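Local coordinates for tyrosinase (Aspergillus oryzae, PDB 6JU8), which probably oxidises tyrosine and L-dopa to dopaquinone with molecular oxygen at a pair of copper ions, a step of melanin biosynthesis, at residues Arg40-Leu45 / Lys143-Pro148; Asp124-Asn129 / Ala136-Glu141; Leu229-Cys234 / Met360-Val365; Tyr240-Asn245 / Asp249-Gly254. The protein carries 1 engineered substitution. All blocks are in the same frame, centred on the assembly; numbering follows the deposited sequence. Where two conformers were deposited one is given.

In the fold
The four contacts fall into two touching pairs, and the centres of contacts 1 and 3 lie about 30 Å apart on opposite sides of the chain's centre. Contacts 1 and 2 share helix 135-144, their centres about 11 Å apart, and side chains of helix 41-55 from contact 1 meet those of helix 135-144 in contact 2. Contacts 3 and 4 are also about 11 Å apart between centres, and SG of Cys234 lies 3.5 Å from O of Trp251 where they touch. Contact 3 is the one near the dicopper centre: the side chain of Ser362 lies about 11 Å from a copper ion and about 8 Å from the side chain of the copper ligand His336.

Contact 1 (Arg40-Leu45 / Lys143-Pro148); sequences RIQLTL and KQWRLP
Gln42 sets the flat end of its side chain almost perpendicular to the indole of Trp145, the amide and ring planes standing 88° apart. OE1 of the glutamine comes to the ring's edge, near its plane, and lies 3.6 Å from CD1, the carbon beside the indole nitrogen. The same amide passes over the start of the tryptophan side chain, with CD of Gln42 4.1 Å from CB of Trp145. NE2 points the other way, toward the C-terminal end of helix 135-144, and lies 4.0 Å from CB of Gln144. Gln42 spans the gap because its chain runs fully extended beyond CG (chi2 -177°), which carries the amide off the first turn of helix 41-55. Trp145 is the first residue to leave helical geometry after helix 135-144, so the contact joins the beginning of one helix to the exit of another, in a buried part of the tyrosinase fold away from the copper ions. With CG opposite its backbone N (chi1 179°), the indole reaches on to Ile118 and Met122 of helix 103-129 and meets the ring of Phe46. A long amide suits position 42 because both its ends find partners in this interior: OE1 accepts from the indole NH of Trp29 and from a water 2.9 Å away, while NE2 bonds to Glu141. Past the tryptophan, Arg146 folds back on its own chain. Its NH1 donates to O of Trp145 at 2.7 Å, in the guanidinium plane, and to O of Lys143 at 2.9 Å, which is tilted from that plane.

Contact 2 (Asp124-Asn129 / Ala136-Glu141); sequences DFIKQN and ADWENE
Ile126 and Trp138 meet at the middle of an antiparallel helix pair, the end of helix 103-129 running back along helix 135-144 with short-segment axes 10.1 Å apart and 169° between their directions. The isoleucine uses all its outer carbons: CD1 rests 3.5 Å from the backbone O of Trp138, CG1 lies 4.0 Å from CB of that tryptophan, and CG2 meets CG of Glu139, also at 4.0 Å. A branched aliphatic residue suits this place: with CG1 anti to the carbonyl carbon (chi1 -67°) and CG2 anti to the backbone N, its arms divide between two successive residues of the opposite helix. On the other flank, Phe125 brings CE2 to within 3.9 Å of CZ3 of Trp138, and this indole carbon sits at the edge of the phenyl ring, near its plane. From helix 41-55, Ile41 packs on Trp138 and Glu141, Leu45 on Trp138 and Ile126, and Glu48 on Phe125; Pro184 touches both aromatic rings. Phe125 is backed by the last residue of its own segment: CB of Asn129 lies over one ring face, toward the rim, while ND2 of Asn129 donates to O of Phe125 at 2.9 Å, in the carbonyl plane and on a lone pair.

Contact 3 (Leu229-Cys234 / Met360-Val365); sequences LPFDKC and MSSVPV
The phenyl ring of Phe231 carries a methyl group on one face: CG2 of Val365 stands 3.5 Å from the ring centroid and 8° off its normal, a well-centred CH-pi contact. OG of Ser362 approaches the same ring obliquely, 3.5 Å from CE2, and CB of the serine is equally near that carbon. Other neighbours of the phenyl are Gln218 and the imidazole of His359, whose plane is turned about 55° from it. Val365 can press a methyl squarely on the ring because CG2 lies between its backbone N and carbonyl carbon, with CG1 opposite the latter (chi1 -65°). Just before Phe231, Pro230 is the centre of an inverse gamma turn, by which the chain leaves strand 225-229. The contact thus packs that exit against the loop leading to helix 371-389 in the dicopper domain of tyrosinase. O of Met360 in this second loop is hydrogen-bonded to ND1 of the copper ligand His336; O of Val363 bonds ND1 of His71 only weakly. The join itself is mainly van der Waals and CH-pi, a small serine setting its hydroxyl against the ring without a polar bond between the segments, consistent with steadying the loop whose Met360 carbonyl holds His336.

Contact 4 (Tyr240-Asn245 / Asp249-Gly254); sequences YGLLEN and DVWADG
Trp251 turns the NH side of its indole toward the loop 240-245, and NE1 donates to O of Leu243 at 3.1 Å with an N-H...O angle of 149°. The acceptor lies in the plane of the indole, whereas the donor stands 36° above the carbonyl plane, not on a lone pair. The second torsion of the tryptophan (chi2 -10°) nearly eclipses CD1 with CA, which keeps the pyrrole side of the indole, with NE1, next to the loop. Leu242 packs behind this bond. Its side chain crosses that of Trp251 at about a right angle, and CD2 lies 3.8 Å from both CA and CD1 of the tryptophan, an oblique approach to the ring. The other branch, CD1, extends anti to CA of Leu242 and packs on Phe231, so a forked aliphatic residue offers one methyl to each aromatic neighbour. A short connection leads from the loop into helix 248-251, and Gly241 and Leu242 form a classic beta bulge facing Ala357 of strand 356-357, within the tyrosinase domain. At the bulge, Gly241 lies against Gly254: the two CA atoms are 3.9 Å apart, and CA of Gly241 makes a CA-H...O contact of 3.4 Å to O of Gly254. Having no side chains, the two glycines let the backbones come this close. Outside the pair, Pro230 touches the indole of Trp251, and the second subunit of the assembly packs its Leu259 on Tyr240 and Leu243.

Contact 1 (Arg40-Leu45 / Lys143-Pro148)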
# COMPACT_ATOMS: atom_id res chain seq x y z
N ARG A 40 -4.43 -15.80 -21.23
CA ARG A 40 -4.52 -14.44 -20.74
C ARG A 40 -5.07 -13.48 -21.77
O ARG A 40 -4.86 -12.27 -21.62
CB ARG A 40 -3.13 -13.93 -20.33
CG ARG A 40 -2.58 -14.51 -19.04
CD ARG A 40 -1.18 -13.99 -18.72
NE ARG A 40 -0.64 -14.72 -17.58
CZ ARG A 40 -0.47 -14.23 -16.36
NH1 ARG A 40 -0.78 -12.97 -16.06
NH2 ARG A 40 0.03 -15.02 -15.42
N ILE A 41 -5.82 -13.96 -22.79
CA ILE A 41 -6.27 -12.94 -23.75
C ILE A 41 -7.27 -12.00 -23.10
O ILE A 41 -7.10 -10.78 -23.24
CB ILE A 41 -6.86 -13.55 -25.03
CG1 ILE A 41 -5.83 -14.30 -25.86
CG2 ILE A 41 -7.53 -12.46 -25.87
CD1 ILE A 41 -6.40 -15.10 -27.02
N GLN A 42 -8.30 -12.50 -22.40
CA GLN A 42 -9.26 -11.55 -21.80
C GLN A 42 -8.59 -10.64 -20.79
O GLN A 42 -8.89 -9.44 -20.70
CB GLN A 42 -10.44 -12.27 -21.15
CG GLN A 42 -11.43 -12.84 -22.16
CD GLN A 42 -12.62 -13.48 -21.50
OE1 GLN A 42 -12.95 -13.16 -20.36
NE2 GLN A 42 -13.34 -14.31 -22.23
N LEU A 43 -7.67 -11.18 -19.97
CA LEU A 43 -6.95 -10.34 -19.02
C LEU A 43 -6.16 -9.25 -19.72
O LEU A 43 -6.14 -8.07 -19.32
CB LEU A 43 -6.02 -11.18 -18.14
CG LEU A 43 -5.13 -10.42 -17.16
CD1 LEU A 43 -5.97 -9.67 -16.13
CD2 LEU A 43 -4.19 -11.38 -16.44
N THR A 44 -5.48 -9.63 -20.81
CA THR A 44 -4.75 -8.62 -21.58
C THR A 44 -5.68 -7.57 -22.17
O THR A 44 -5.42 -6.37 -22.09
CB THR A 44 -3.97 -9.33 -22.70
OG1 THR A 44 -3.00 -10.22 -22.13
CG2 THR A 44 -3.18 -8.34 -23.57
N LEU A 45 -6.80 -8.00 -22.75
CA LEU A 45 -7.76 -7.06 -23.33
C LEU A 45 -8.27 -6.08 -22.28
O LEU A 45 -8.40 -4.87 -22.50
CB LEU A 45 -8.92 -7.86 -23.92
CG LEU A 45 -8.66 -8.56 -25.26
CD1 LEU A 45 -9.87 -9.43 -25.62
CD2 LEU A 45 -8.29 -7.55 -26.34
N LYS A 143 -15.62 -10.67 -27.50
CA LYS A 143 -17.07 -10.83 -27.60
C LYS A 143 -17.63 -11.69 -26.49
O LYS A 143 -18.81 -11.60 -26.14
CB LYS A 143 -17.41 -11.44 -28.97
CG LYS A 143 -17.22 -10.44 -30.10
CD LYS A 143 -17.46 -11.13 -31.45
CE LYS A 143 -17.12 -10.16 -32.59
NZ LYS A 143 -17.37 -10.81 -33.91
N GLN A 144 -16.78 -12.53 -25.90
CA GLN A 144 -17.21 -13.36 -24.78
C GLN A 144 -17.03 -12.61 -23.46
O GLN A 144 -17.71 -12.88 -22.48
CB GLN A 144 -16.43 -14.66 -24.73
CG GLN A 144 -17.07 -15.86 -25.40
CD GLN A 144 -18.49 -16.12 -24.91
OE1 GLN A 144 -18.78 -16.40 -23.74
NE2 GLN A 144 -19.41 -16.05 -25.86
N TRP A 145 -16.08 -11.69 -23.39
CA TRP A 145 -15.78 -10.96 -22.17
C TRP A 145 -16.95 -10.14 -21.67
O TRP A 145 -17.63 -9.49 -22.46
CB TRP A 145 -14.59 -10.02 -22.37
CG TRP A 145 -14.26 -9.23 -21.15
CD1 TRP A 145 -13.43 -9.63 -20.12
CD2 TRP A 145 -14.75 -7.92 -20.82
NE1 TRP A 145 -13.38 -8.61 -19.19
CE2 TRP A 145 -14.17 -7.57 -19.59
CE3 TRP A 145 -15.61 -7.02 -21.46
CZ2 TRP A 145 -14.44 -6.34 -18.99
CZ3 TRP A 145 -15.88 -5.80 -20.87
CH2 TRP A 145 -15.29 -5.48 -19.63
N ARG A 146 -17.14 -10.15 -20.35
CA ARG A 146 -18.10 -9.25 -19.73
C ARG A 146 -17.44 -8.72 -18.46
O ARG A 146 -16.46 -9.31 -17.97
CB ARG A 146 -19.42 -9.96 -19.40
CG ARG A 146 -20.21 -10.37 -20.65
CD ARG A 146 -20.69 -9.12 -21.38
NE ARG A 146 -21.57 -9.36 -22.54
CZ ARG A 146 -21.16 -9.69 -23.76
NH1 ARG A 146 -19.86 -9.88 -24.01
NH2 ARG A 146 -22.05 -9.85 -24.73
N LEU A 147 -17.96 -7.63 -17.92
CA LEU A 147 -17.28 -7.05 -16.75
C LEU A 147 -17.38 -8.03 -15.58
O LEU A 147 -18.48 -8.39 -15.17
CB LEU A 147 -17.96 -5.73 -16.36
CG LEU A 147 -17.32 -5.00 -15.17
CD1 LEU A 147 -15.95 -4.43 -15.57
CD2 LEU A 147 -18.23 -3.91 -14.63
N PRO A 148 -16.28 -8.46 -15.01
CA PRO A 148 -16.38 -9.34 -13.83
C PRO A 148 -16.96 -8.65 -12.61
O PRO A 148 -16.90 -7.43 -12.47
CB PRO A 148 -14.93 -9.72 -13.56
CG PRO A 148 -14.21 -9.46 -14.85
CD PRO A 148 -14.88 -8.23 -15.41
O HOH W 1 -15.49 -12.91 -19.00

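Contact 2 (Asp124-Asn129 / Ala136-Glu141)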
# COMPACT_ATOMS: atom_id res chain seq x y z
N ASP A 124 -10.74 -1.75 -30.55
CA ASP A 124 -9.70 -0.87 -31.10
C ASP A 124 -8.31 -1.44 -30.81
O ASP A 124 -7.42 -1.40 -31.67
CB ASP A 124 -9.80 0.54 -30.51
CG ASP A 124 -11.05 1.29 -30.91
OD1 ASP A 124 -11.38 1.29 -32.10
OD2 ASP A 124 -11.73 1.90 -30.05
N PHE A 125 -8.09 -1.96 -29.61
CA PHE A 125 -6.81 -2.59 -29.28
C PHE A 125 -6.51 -3.74 -30.22
O PHE A 125 -5.38 -3.86 -30.72
CB PHE A 125 -6.82 -3.09 -27.83
CG PHE A 125 -5.55 -3.85 -27.47
CD1 PHE A 125 -4.43 -3.16 -27.05
CD2 PHE A 125 -5.49 -5.23 -27.57
CE1 PHE A 125 -3.25 -3.84 -26.77
CE2 PHE A 125 -4.32 -5.91 -27.28
CZ PHE A 125 -3.20 -5.21 -26.88
N ILE A 126 -7.48 -4.60 -30.49
CA ILE A 126 -7.27 -5.75 -31.38
C ILE A 126 -6.98 -5.27 -32.79
O ILE A 126 -6.05 -5.78 -33.42
CB ILE A 126 -8.53 -6.67 -31.39
CG1 ILE A 126 -8.73 -7.33 -30.03
CG2 ILE A 126 -8.46 -7.67 -32.53
CD1 ILE A 126 -10.11 -7.91 -29.78
N LYS A 127 -7.72 -4.27 -33.29
CA LYS A 127 -7.49 -3.80 -34.66
C LYS A 127 -6.08 -3.23 -34.78
O LYS A 127 -5.46 -3.36 -35.83
CB LYS A 127 -8.52 -2.77 -35.10
N GLN A 128 -5.53 -2.66 -33.71
CA GLN A 128 -4.26 -1.97 -33.71
C GLN A 128 -3.06 -2.85 -33.35
O GLN A 128 -1.94 -2.48 -33.72
CB GLN A 128 -4.33 -0.79 -32.73
CG GLN A 128 -5.18 0.37 -33.23
CD GLN A 128 -5.56 1.33 -32.12
OE1 GLN A 128 -5.03 1.34 -31.00
NE2 GLN A 128 -6.54 2.18 -32.42
N ASN A 129 -3.27 -3.99 -32.69
CA ASN A 129 -2.16 -4.75 -32.13
C ASN A 129 -2.15 -6.24 -32.43
O ASN A 129 -1.15 -6.92 -32.18
CB ASN A 129 -2.14 -4.62 -30.59
CG ASN A 129 -1.90 -3.18 -30.16
OD1 ASN A 129 -0.75 -2.80 -29.97
ND2 ASN A 129 -2.96 -2.40 -29.99
N ALA A 136 -9.35 -13.41 -35.33
CA ALA A 136 -10.59 -14.10 -34.98
C ALA A 136 -10.56 -14.60 -33.54
O ALA A 136 -11.55 -14.46 -32.82
CB ALA A 136 -10.88 -15.25 -35.94
N ASP A 137 -9.44 -15.17 -33.10
CA ASP A 137 -9.30 -15.63 -31.73
C ASP A 137 -9.43 -14.48 -30.72
O ASP A 137 -10.16 -14.63 -29.74
CB ASP A 137 -7.95 -16.31 -31.49
CG ASP A 137 -7.80 -17.70 -32.06
OD1 ASP A 137 -8.81 -18.32 -32.43
OD2 ASP A 137 -6.63 -18.17 -32.13
N TRP A 138 -8.73 -13.36 -30.94
CA TRP A 138 -8.82 -12.22 -30.03
C TRP A 138 -10.21 -11.59 -30.03
O TRP A 138 -10.77 -11.21 -28.99
CB TRP A 138 -7.73 -11.18 -30.35
CG TRP A 138 -6.40 -11.60 -29.78
CD1 TRP A 138 -5.63 -12.63 -30.23
CD2 TRP A 138 -5.68 -11.04 -28.67
NE1 TRP A 138 -4.48 -12.75 -29.48
CE2 TRP A 138 -4.48 -11.78 -28.51
CE3 TRP A 138 -5.91 -9.98 -27.78
CZ2 TRP A 138 -3.54 -11.51 -27.52
CZ3 TRP A 138 -4.97 -9.71 -26.80
CH2 TRP A 138 -3.79 -10.47 -26.67
N GLU A 139 -10.80 -11.50 -31.22
CA GLU A 139 -12.15 -10.95 -31.33
C GLU A 139 -13.15 -11.84 -30.60
O GLU A 139 -14.03 -11.31 -29.91
CB GLU A 139 -12.54 -10.78 -32.81
CG GLU A 139 -11.80 -9.64 -33.52
CD GLU A 139 -12.04 -9.65 -35.01
OE1 GLU A 139 -12.95 -10.41 -35.43
OE2 GLU A 139 -11.35 -8.94 -35.78
N ASN A 140 -13.03 -13.16 -30.75
CA ASN A 140 -13.87 -14.10 -30.05
C ASN A 140 -13.82 -13.88 -28.54
O ASN A 140 -14.83 -13.92 -27.83
CB ASN A 140 -13.43 -15.54 -30.35
CG ASN A 140 -14.31 -16.52 -29.62
OD1 ASN A 140 -15.45 -16.74 -30.04
ND2 ASN A 140 -13.81 -17.11 -28.53
N GLU A 141 -12.60 -13.67 -28.03
CA GLU A 141 -12.46 -13.45 -26.58
C GLU A 141 -13.06 -12.11 -26.16
O GLU A 141 -13.73 -12.03 -25.12
CB GLU A 141 -11.00 -13.54 -26.18
CG GLU A 141 -10.41 -14.92 -26.34
CD GLU A 141 -10.72 -15.90 -25.23
OE1 GLU A 141 -11.22 -15.52 -24.16
OE2 GLU A 141 -10.44 -17.09 -25.43

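Contact 3 (Leu229-Cys234 / Met360-Val365)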
# COMPACT_ATOMS: atom_id res chain seq x y z
N LEU A 229 -12.81 15.91 3.97
CA LEU A 229 -11.89 14.87 3.47
C LEU A 229 -11.07 15.45 2.34
O LEU A 229 -11.67 15.98 1.39
CB LEU A 229 -12.73 13.69 2.96
CG LEU A 229 -13.64 13.01 4.00
CD1 LEU A 229 -14.40 11.85 3.38
CD2 LEU A 229 -12.78 12.55 5.16
N PRO A 230 -9.75 15.39 2.43
CA PRO A 230 -8.90 16.16 1.50
C PRO A 230 -8.65 15.55 0.13
O PRO A 230 -7.51 15.45 -0.33
CB PRO A 230 -7.58 16.28 2.27
CG PRO A 230 -7.51 15.00 3.08
CD PRO A 230 -8.94 14.76 3.50
N PHE A 231 -9.72 15.18 -0.56
CA PHE A 231 -9.62 14.56 -1.89
C PHE A 231 -9.04 15.54 -2.90
O PHE A 231 -8.51 15.07 -3.91
CB PHE A 231 -10.98 14.03 -2.32
CG PHE A 231 -11.43 12.88 -1.46
CD1 PHE A 231 -10.70 11.71 -1.36
CD2 PHE A 231 -12.61 12.97 -0.73
CE1 PHE A 231 -11.13 10.65 -0.59
CE2 PHE A 231 -13.07 11.90 0.00
CZ PHE A 231 -12.36 10.71 0.06
N ASP A 232 -9.10 16.85 -2.66
CA ASP A 232 -8.41 17.80 -3.52
C ASP A 232 -6.89 17.65 -3.49
O ASP A 232 -6.21 18.07 -4.43
CB ASP A 232 -8.80 19.23 -3.11
CG ASP A 232 -8.60 19.57 -1.65
OD1 ASP A 232 -8.76 18.70 -0.77
OD2 ASP A 232 -8.25 20.74 -1.34
N LYS A 233 -6.36 17.03 -2.43
CA LYS A 233 -4.92 16.88 -2.23
C LYS A 233 -4.40 15.53 -2.69
O LYS A 233 -3.22 15.21 -2.53
CB LYS A 233 -4.56 17.08 -0.75
CG LYS A 233 -4.99 18.41 -0.17
CD LYS A 233 -4.38 19.58 -0.91
CE LYS A 233 -4.76 20.91 -0.25
NZ LYS A 233 -4.08 22.02 -0.99
N CYS A 234 -5.29 14.71 -3.27
CA CYS A 234 -4.90 13.42 -3.81
C CYS A 234 -4.60 13.48 -5.29
O CYS A 234 -5.39 14.03 -6.07
CB CYS A 234 -6.04 12.40 -3.65
SG CYS A 234 -6.57 12.19 -1.94
N MET A 360 -13.47 5.16 -1.75
CA MET A 360 -14.68 4.35 -1.83
C MET A 360 -15.72 4.68 -0.76
O MET A 360 -16.90 4.34 -0.92
CB MET A 360 -14.38 2.85 -1.84
CG MET A 360 -14.09 2.33 -3.24
SD MET A 360 -15.59 2.11 -4.24
CE MET A 360 -16.27 0.64 -3.46
N SER A 361 -15.33 5.33 0.34
CA SER A 361 -16.34 5.63 1.37
C SER A 361 -17.06 6.94 1.13
O SER A 361 -17.98 7.26 1.89
CB SER A 361 -15.72 5.68 2.76
OG SER A 361 -14.97 6.88 2.88
N SER A 362 -16.70 7.67 0.09
CA SER A 362 -17.23 9.02 -0.10
C SER A 362 -17.97 9.08 -1.42
O SER A 362 -17.38 8.94 -2.51
CB SER A 362 -16.04 10.00 -0.08
OG SER A 362 -16.49 11.28 -0.45
N VAL A 363 -19.30 9.25 -1.38
CA VAL A 363 -20.09 9.23 -2.63
C VAL A 363 -19.51 10.15 -3.69
O VAL A 363 -19.42 9.73 -4.86
CB VAL A 363 -21.56 9.60 -2.34
CG1 VAL A 363 -22.32 9.96 -3.61
CG2 VAL A 363 -22.25 8.41 -1.66
N PRO A 364 -19.11 11.39 -3.40
CA PRO A 364 -18.62 12.24 -4.48
C PRO A 364 -17.42 11.69 -5.23
O PRO A 364 -17.23 12.12 -6.38
CB PRO A 364 -18.26 13.55 -3.77
CG PRO A 364 -19.09 13.55 -2.52
CD PRO A 364 -19.23 12.10 -2.12
N VAL A 365 -16.60 10.80 -4.66
CA VAL A 365 -15.38 10.38 -5.33
C VAL A 365 -15.21 8.88 -5.43
O VAL A 365 -14.19 8.43 -5.96
CB VAL A 365 -14.12 11.02 -4.70
CG1 VAL A 365 -14.13 12.53 -4.89
CG2 VAL A 365 -14.00 10.64 -3.23

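Contact 4 (Tyr240-Asn245 / Asp249-Gly254)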
# COMPACT_ATOMS: atom_id res chain seq x y z
N TYR A 240 -8.02 3.78 2.63
CA TYR A 240 -7.60 4.03 4.00
C TYR A 240 -6.42 4.99 4.15
O TYR A 240 -6.02 5.24 5.29
CB TYR A 240 -7.27 2.72 4.76
CG TYR A 240 -8.50 1.93 5.13
CD1 TYR A 240 -9.12 1.10 4.20
CD2 TYR A 240 -9.05 1.99 6.43
CE1 TYR A 240 -10.24 0.35 4.51
CE2 TYR A 240 -10.19 1.26 6.73
CZ TYR A 240 -10.78 0.44 5.77
OH TYR A 240 -11.92 -0.26 6.14
N GLY A 241 -5.83 5.52 3.08
CA GLY A 241 -4.60 6.28 3.25
C GLY A 241 -4.69 7.73 3.69
O GLY A 241 -3.62 8.33 3.89
N LEU A 242 -5.88 8.28 3.87
CA LEU A 242 -6.02 9.66 4.33
C LEU A 242 -6.34 9.71 5.81
O LEU A 242 -7.43 9.26 6.21
CB LEU A 242 -7.14 10.41 3.58
CG LEU A 242 -7.06 10.30 2.05
CD1 LEU A 242 -8.21 11.10 1.42
CD2 LEU A 242 -5.71 10.74 1.52
N LEU A 243 -5.42 10.23 6.59
CA LEU A 243 -5.55 10.32 8.04
C LEU A 243 -5.38 11.79 8.45
O LEU A 243 -4.49 12.47 7.93
CB LEU A 243 -4.52 9.45 8.76
CG LEU A 243 -4.73 7.94 8.82
CD1 LEU A 243 -4.74 7.27 7.46
CD2 LEU A 243 -3.64 7.32 9.71
N GLU A 244 -6.22 12.25 9.37
CA GLU A 244 -6.10 13.62 9.86
C GLU A 244 -4.73 13.86 10.47
O GLU A 244 -4.19 12.97 11.13
CB GLU A 244 -7.25 13.91 10.84
CG GLU A 244 -7.42 15.39 11.10
CD GLU A 244 -8.62 15.79 11.93
OE1 GLU A 244 -9.08 16.94 11.74
OE2 GLU A 244 -9.02 15.03 12.83
N ASN A 245 -4.15 15.04 10.24
CA ASN A 245 -2.90 15.47 10.86
C ASN A 245 -1.71 14.64 10.38
O ASN A 245 -0.72 14.45 11.09
CB ASN A 245 -3.00 15.46 12.38
CG ASN A 245 -3.97 16.55 12.83
OD1 ASN A 245 -3.83 17.69 12.38
ND2 ASN A 245 -4.91 16.19 13.70
N ASP A 249 1.80 15.53 1.73
CA ASP A 249 2.54 14.77 0.71
C ASP A 249 2.20 13.28 0.81
O ASP A 249 2.35 12.55 -0.18
CB ASP A 249 4.05 14.96 0.87
CG ASP A 249 4.50 16.34 0.44
OD1 ASP A 249 3.72 17.12 -0.15
OD2 ASP A 249 5.68 16.64 0.74
N VAL A 250 1.77 12.80 1.97
CA VAL A 250 1.28 11.44 2.10
C VAL A 250 -0.07 11.30 1.37
O VAL A 250 -0.31 10.34 0.63
CB VAL A 250 1.14 11.02 3.58
CG1 VAL A 250 0.54 9.63 3.71
CG2 VAL A 250 2.52 11.06 4.23
N TRP A 251 -0.96 12.28 1.56
CA TRP A 251 -2.29 12.29 0.94
C TRP A 251 -2.23 12.24 -0.57
O TRP A 251 -3.19 11.78 -1.22
CB TRP A 251 -3.02 13.56 1.37
CG TRP A 251 -3.35 13.60 2.84
CD1 TRP A 251 -3.27 12.63 3.79
CD2 TRP A 251 -3.84 14.77 3.50
NE1 TRP A 251 -3.71 13.14 5.00
CE2 TRP A 251 -4.06 14.45 4.86
CE3 TRP A 251 -4.13 16.06 3.05
CZ2 TRP A 251 -4.55 15.36 5.79
CZ3 TRP A 251 -4.61 16.98 3.97
CH2 TRP A 251 -4.82 16.63 5.33
N ALA A 252 -1.16 12.71 -1.20
CA ALA A 252 -1.08 12.69 -2.66
C ALA A 252 -1.28 11.28 -3.18
O ALA A 252 -1.91 11.05 -4.22
CB ALA A 252 0.29 13.20 -3.08
N ASP A 253 -0.72 10.30 -2.46
CA ASP A 253 -0.96 8.89 -2.79
C ASP A 253 -0.84 8.11 -1.48
O ASP A 253 0.27 7.79 -1.04
CB ASP A 253 0.02 8.37 -3.82
CG ASP A 253 -0.26 6.95 -4.27
OD1 ASP A 253 -1.05 6.25 -3.60
OD2 ASP A 253 0.33 6.51 -5.28
N GLY A 254 -1.97 7.87 -0.84
CA GLY A 254 -2.03 7.24 0.45
C GLY A 254 -1.96 5.74 0.44
O GLY A 254 -1.95 5.10 1.49